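Local coordinates for protein glutathione S-transferase domain (Burkholderia graminis, PDB 4MF5) that binds glutathione and probably works as a transferase of the glutathione S-transferase superfamily, assembled as a dimer, at residues 153-158 / 174-179; 159-164 / 217-222. All coordinates share one frame; numbering follows the deposited sequence.

Contact 1. Residues 153-158 / 174-179; sequences GQLGFF and RYVAES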
loop_
_atom_site.group_PDB
_atom_site.type_symbol
_atom_site.label_atom_id
_atom_site.label_comp_id
_atom_site.label_asym_id
_atom_site.label_seq_id
_atom_site.Cartn_x
_atom_site.Cartn_y
_atom_site.Cartn_z
ATOM N N GLY A 153 -9.189 9.526 -2.426
ATOM C CA GLY A 153 -8.559 10.799 -2.162
ATOM C C GLY A 153 -8.547 11.719 -3.370
ATOM O O GLY A 153 -8.757 12.921 -3.237
ATOM N N GLN A 154 -8.281 11.188 -4.555
ATOM C CA GLN A 154 -8.279 12.020 -5.752
ATOM C C GLN A 154 -9.691 12.492 -6.061
ATOM O O GLN A 154 -9.902 13.642 -6.477
ATOM C CB GLN A 154 -7.673 11.342 -6.985
ATOM C CG GLN A 154 -6.250 10.834 -6.836
ATOM C CD GLN A 154 -5.414 11.737 -6.004
ATOM O OE1 GLN A 154 -5.079 12.867 -6.417
ATOM N NE2 GLN A 154 -5.046 11.274 -4.816
ATOM N N LEU A 155 -10.698 11.637 -5.864
ATOM C CA LEU A 155 -12.079 12.081 -6.033
ATOM C C LEU A 155 -12.391 13.202 -5.059
ATOM O O LEU A 155 -13.021 14.215 -5.418
ATOM C CB LEU A 155 -13.047 10.918 -5.891
ATOM C CG LEU A 155 -14.535 11.298 -6.024
ATOM C CD1 LEU A 155 -14.789 12.162 -7.267
ATOM C CD2 LEU A 155 -15.398 10.053 -6.044
ATOM N N GLY A 156 -11.985 13.055 -3.801
ATOM C CA GLY A 156 -12.207 14.106 -2.849
ATOM C C GLY A 156 -11.609 15.428 -3.296
ATOM O O GLY A 156 -12.225 16.501 -3.157
ATOM N N PHE A 157 -10.392 15.375 -3.820
ATOM C CA PHE A 157 -9.778 16.594 -4.323
ATOM C C PHE A 157 -10.621 17.207 -5.445
ATOM O O PHE A 157 -11.012 18.361 -5.364
ATOM C CB PHE A 157 -8.344 16.376 -4.811
ATOM C CG PHE A 157 -7.770 17.631 -5.384
ATOM C CD1 PHE A 157 -7.467 18.689 -4.561
ATOM C CD2 PHE A 157 -7.657 17.810 -6.764
ATOM C CE1 PHE A 157 -7.006 19.885 -5.072
ATOM C CE2 PHE A 157 -7.186 19.011 -7.289
ATOM C CZ PHE A 157 -6.869 20.043 -6.439
ATOM N N PHE A 158 -10.894 16.440 -6.492
ATOM C CA PHE A 158 -11.543 17.030 -7.653
ATOM C C PHE A 158 -12.991 17.402 -7.402
ATOM O O PHE A 158 -13.496 18.319 -8.043
ATOM C CB PHE A 158 -11.384 16.160 -8.889
ATOM C CG PHE A 158 -9.981 16.179 -9.426
ATOM C CD1 PHE A 158 -9.483 17.316 -10.055
ATOM C CD2 PHE A 158 -9.126 15.096 -9.244
ATOM C CE1 PHE A 158 -8.184 17.358 -10.510
ATOM C CE2 PHE A 158 -7.821 15.153 -9.697
ATOM C CZ PHE A 158 -7.347 16.272 -10.339
ATOM N N ARG A 174 -13.254 10.707 -13.937
ATOM C CA ARG A 174 -12.323 9.585 -13.918
ATOM C C ARG A 174 -12.300 8.929 -12.533
ATOM O O ARG A 174 -12.351 7.697 -12.399
ATOM C CB ARG A 174 -10.938 10.105 -14.326
ATOM C CG ARG A 174 -9.777 9.184 -14.018
ATOM C CD ARG A 174 -8.479 9.796 -14.527
ATOM N NE ARG A 174 -7.278 9.079 -14.118
ATOM C CZ ARG A 174 -6.802 8.007 -14.716
ATOM N NH1 ARG A 174 -7.407 7.513 -15.788
ATOM N NH2 ARG A 174 -5.700 7.424 -14.239
ATOM N N TYR A 175 -12.199 9.746 -11.495
ATOM C CA TYR A 175 -12.109 9.217 -10.136
ATOM C C TYR A 175 -13.465 8.776 -9.584
ATOM O O TYR A 175 -13.512 7.898 -8.722
ATOM C CB TYR A 175 -11.327 10.159 -9.201
ATOM C CG TYR A 175 -9.928 10.352 -9.728
ATOM C CD1 TYR A 175 -9.015 9.307 -9.732
ATOM C CD2 TYR A 175 -9.537 11.550 -10.307
ATOM C CE1 TYR A 175 -7.771 9.444 -10.306
ATOM C CE2 TYR A 175 -8.290 11.705 -10.873
ATOM C CZ TYR A 175 -7.411 10.647 -10.884
ATOM O OH TYR A 175 -6.196 10.810 -11.503
ATOM N N VAL A 176 -14.580 9.312 -10.097
ATOM C CA VAL A 176 -15.895 8.747 -9.794
ATOM C C VAL A 176 -15.967 7.322 -10.317
ATOM O O VAL A 176 -16.365 6.403 -9.596
ATOM C CB VAL A 176 -17.035 9.597 -10.389
ATOM C CG1 VAL A 176 -18.351 8.868 -10.251
ATOM C CG2 VAL A 176 -17.105 10.949 -9.704
ATOM N N ALA A 177 -15.603 7.126 -11.580
ATOM C CA ALA A 177 -15.683 5.800 -12.165
ATOM C C ALA A 177 -14.805 4.813 -11.398
ATOM O O ALA A 177 -15.217 3.689 -11.108
ATOM C CB ALA A 177 -15.290 5.845 -13.635
ATOM N N GLU A 178 -13.596 5.232 -11.056
ATOM C CA GLU A 178 -12.680 4.331 -10.370
ATOM C C GLU A 178 -13.163 4.049 -8.933
ATOM O O GLU A 178 -13.040 2.926 -8.442
ATOM C CB GLU A 178 -11.278 4.898 -10.379
ATOM C CG GLU A 178 -10.246 4.063 -9.654
ATOM C CD GLU A 178 -10.057 2.659 -10.152
ATOM O OE1 GLU A 178 -10.594 2.269 -11.223
ATOM O OE2 GLU A 178 -9.330 1.899 -9.447
ATOM N N SER A 179 -13.682 5.068 -8.255
ATOM C CA SER A 179 -14.206 4.853 -6.900
ATOM C C SER A 179 -15.403 3.910 -6.910
ATOM O O SER A 179 -15.510 3.050 -6.039
ATOM C CB SER A 179 -14.539 6.197 -6.246
ATOM O OG SER A 179 -13.383 6.990 -6.024
#

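Contact 2. Residues 159-164 / 217-222; sequences HKFAGK and GFYEAG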
loop_
_atom_site.group_PDB
_atom_site.type_symbol
_atom_site.label_atom_id
_atom_site.label_comp_id
_atom_site.label_asym_id
_atom_site.label_seq_id
_atom_site.Cartn_x
_atom_site.Cartn_y
_atom_site.Cartn_z
ATOM N N HIS A 159 -13.681 16.729 -6.490
ATOM C CA HIS A 159 -15.056 17.065 -6.186
ATOM C C HIS A 159 -15.166 18.197 -5.179
ATOM O O HIS A 159 -15.901 19.160 -5.416
ATOM C CB HIS A 159 -15.817 15.848 -5.685
ATOM C CG HIS A 159 -17.236 16.131 -5.340
ATOM N ND1 HIS A 159 -18.095 16.767 -6.205
ATOM C CD2 HIS A 159 -17.946 15.866 -4.216
ATOM C CE1 HIS A 159 -19.279 16.859 -5.633
ATOM N NE2 HIS A 159 -19.216 16.316 -4.431
ATOM N N LYS A 160 -14.485 18.077 -4.048
ATOM C CA LYS A 160 -14.648 18.993 -2.936
ATOM C C LYS A 160 -13.679 20.170 -2.925
ATOM O O LYS A 160 -14.090 21.302 -2.680
ATOM C CB LYS A 160 -14.495 18.243 -1.616
ATOM C CG LYS A 160 -14.598 19.171 -0.418
ATOM C CD LYS A 160 -15.343 18.552 0.730
ATOM C CE LYS A 160 -15.622 19.569 1.843
ATOM N NZ LYS A 160 -16.681 19.071 2.779
ATOM N N PHE A 161 -12.402 19.913 -3.160
ATOM C CA PHE A 161 -11.364 20.927 -2.940
ATOM C C PHE A 161 -10.957 21.723 -4.168
ATOM O O PHE A 161 -10.613 22.898 -4.042
ATOM C CB PHE A 161 -10.127 20.289 -2.315
ATOM C CG PHE A 161 -10.346 19.815 -0.918
ATOM C CD1 PHE A 161 -10.258 20.701 0.151
ATOM C CD2 PHE A 161 -10.678 18.495 -0.664
ATOM C CE1 PHE A 161 -10.476 20.269 1.443
ATOM C CE2 PHE A 161 -10.896 18.056 0.630
ATOM C CZ PHE A 161 -10.794 18.945 1.684
ATOM N N ALA A 162 -10.979 21.115 -5.344
ATOM C CA ALA A 162 -10.511 21.793 -6.553
ATOM C C ALA A 162 -11.372 23.018 -6.835
ATOM O O ALA A 162 -12.605 22.951 -6.813
ATOM C CB ALA A 162 -10.559 20.853 -7.724
ATOM N N GLY A 163 -10.723 24.144 -7.104
ATOM C CA GLY A 163 -11.441 25.388 -7.354
ATOM C C GLY A 163 -11.975 25.529 -8.761
ATOM O O GLY A 163 -11.903 24.608 -9.587
ATOM N N LYS A 164 -12.533 26.707 -9.018
ATOM C CA LYS A 164 -13.176 27.001 -10.278
ATOM C C LYS A 164 -12.186 26.985 -11.428
ATOM O O LYS A 164 -12.600 26.923 -12.598
ATOM C CB LYS A 164 -13.917 28.350 -10.202
ATOM C CG LYS A 164 -15.113 28.311 -9.257
ATOM C CD LYS A 164 -15.771 29.669 -9.112
ATOM C CE LYS A 164 -16.954 29.621 -8.154
ATOM N NZ LYS A 164 -17.653 30.933 -8.057
ATOM N N GLY A 217 -18.979 11.162 3.558
ATOM C CA GLY A 217 -19.140 12.141 4.616
ATOM C C GLY A 217 -18.458 13.421 4.206
ATOM O O GLY A 217 -19.005 14.207 3.403
ATOM N N PHE A 218 -17.256 13.634 4.717
ATOM C CA PHE A 218 -16.475 14.844 4.493
ATOM C C PHE A 218 -16.360 15.210 3.021
ATOM O O PHE A 218 -16.492 16.378 2.653
ATOM C CB PHE A 218 -15.084 14.653 5.116
ATOM C CG PHE A 218 -14.152 15.831 4.999
ATOM C CD1 PHE A 218 -14.441 17.031 5.616
ATOM C CD2 PHE A 218 -12.947 15.707 4.312
ATOM C CE1 PHE A 218 -13.561 18.110 5.525
ATOM C CE2 PHE A 218 -12.070 16.768 4.219
ATOM C CZ PHE A 218 -12.380 17.970 4.828
ATOM N N TYR A 219 -16.102 14.224 2.164
ATOM C CA TYR A 219 -15.898 14.530 0.755
ATOM C C TYR A 219 -17.180 14.791 -0.011
ATOM O O TYR A 219 -17.125 15.272 -1.151
ATOM C CB TYR A 219 -15.163 13.405 0.052
ATOM C CG TYR A 219 -13.712 13.236 0.288
ATOM C CD1 TYR A 219 -12.927 14.197 0.873
ATOM C CD2 TYR A 219 -13.091 12.090 -0.212
ATOM C CE1 TYR A 219 -11.541 14.005 1.019
ATOM C CE2 TYR A 219 -11.737 11.888 -0.083
ATOM C CZ TYR A 219 -10.968 12.848 0.543
ATOM O OH TYR A 219 -9.614 12.602 0.646
ATOM N N GLU A 220 -18.325 14.449 0.569
ATOM C CA GLU A 220 -19.618 14.732 -0.067
ATOM C C GLU A 220 -19.747 14.077 -1.445
ATOM O O GLU A 220 -20.426 14.617 -2.311
ATOM C CB GLU A 220 -19.916 16.232 -0.132
ATOM C CG GLU A 220 -19.902 16.878 1.238
ATOM C CD GLU A 220 -20.262 18.346 1.206
ATOM O OE1 GLU A 220 -21.256 18.703 0.553
ATOM O OE2 GLU A 220 -19.548 19.141 1.838
ATOM N N ALA A 221 -19.162 12.886 -1.603
ATOM C CA ALA A 221 -19.148 12.185 -2.884
ATOM C C ALA A 221 -20.147 11.042 -2.959
ATOM O O ALA A 221 -20.134 10.275 -3.917
ATOM C CB ALA A 221 -17.742 11.709 -3.233
ATOM N N GLY A 222 -21.017 10.920 -1.964
ATOM C CA GLY A 222 -21.960 9.824 -1.919
ATOM C C GLY A 222 -22.990 9.778 -3.018
ATOM O O GLY A 222 -23.467 8.712 -3.387
#

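Contact 1. Residues 153-158 / 174-179
Tyr175 turns its flat ring into helix 153-158, and the CB of Gln154 sits over the centre of one face. This is a CH-pi contact, with Gln154 CB 3.6 Å from the centroid of the Tyr175 ring and only 7° off the ring normal. The opposite face carries CG of Arg174, so the ring is held between two aliphatic groups. Tyr175 CG lies anti to its carbonyl carbon (chi1 -60°), which stands the ring up between the two helices. Phe158 joins it from the side. The two planes are nearly parallel, 6° apart, but the rings meet rim to rim and neither covers the other. Their nearest atoms are Phe158 CE2 and Tyr175 CE2, 3.7 Å apart.

Leu155 packs beside the Tyr175 backbone, with Leu155 CB 3.8 Å from Tyr175 CB. Its CG lies anti to the backbone N, and the turn about chi2 directs CD1 to Val176 and CD2 to Ser179. Leu155 CD1 meets Val176 CG2 at 3.6 Å. Leu155 CD2 lies 3.7 Å from Ser179 OG. Ser179 OG donates to Tyr175 O at 2.8 Å. Tyr175 O also accepts from Ser179 N, and the two donors come from opposite faces of its carbonyl plane.

No hydrogen bond joins the two segments. The polar ends turn to the dimer interface, where Gln154 OE1 bonds Tyr175 OH and Arg174 NH2 of the second subunit, and the reverse bonds form too. Arg174 also binds glutathione in a structure of this protein, but no glutathione is bound to it in this chain. The axes of the two segments approach to 8.7 Å and run roughly antiparallel. Helix 131-161 thus packs on helix 170-190 within the all-helical C-terminal domain, with Leu155, Val176 and Ser179 also touching helix 222-225.

Contact 2. Residues 159-164 / 217-222
Lys160 reaches across to the loop 217-222 and lays its CE over one face of the Phe218 ring. Its ammonium is gripped by two oxygens. Lys160 NZ donates to Phe218 O at 2.7 Å, in the carbonyl plane and at a C=O...N angle of 160°. Lys160 NZ also forms a salt bridge with Glu220 OE2 at 3.0 Å, meeting that oxygen on its anti side. A cation-pi contact to the Phe218 ring is added, but NZ stands off-centre. The bend at chi2 goes with CE lying over the Phe218 ring and NZ at Phe218 O.

Phe161 comes in beside it. Phe161 CZ meets Phe218 CE2 at 3.6 Å, with the Phe218 atom at the edge of the Phe161 ring. The two planes are inclined by 54°. Phe161 CE2 also touches Tyr219 CE1 at 4.1 Å.

His159 approaches the other end of the loop with the edge of its imidazole. His159 NE2 makes a weak bond to Glu220 O, bent to 129° at the hydrogen. His159 CD2 lies 3.2 Å from Tyr219 O.

Gly217 to Glu220 form a type I beta turn, closed by Glu220 N bonding Gly217 O. The end of helix 131-161 is held to this loop by the Lys160 bonds to Phe218 O and Glu220 OE2, by aromatic packing, and weakly by His159. The lysine's positive charge is probably stabilised by all three groups around it.

From the N terminus, helix 131-161 supplies the first segments of both contacts, 153-158 and then 159-164. The chain leaves this helix, passes a short connection and enters helix 170-190, where contact 1 closes the smaller loop. It then continues through helix 203-216 to the segment 217-222, where contact 2 closes a much longer one. The two loops cross, since their segments alternate along the chain. The contacts also touch: Gly156 CA packs against Tyr219 CD2, and Phe157 O probably accepts a hydrogen bond from Ala162 N. Together they tie the last turns of helix 131-161 to helix 170-190 and to the link between helices 203-216 and 222-225.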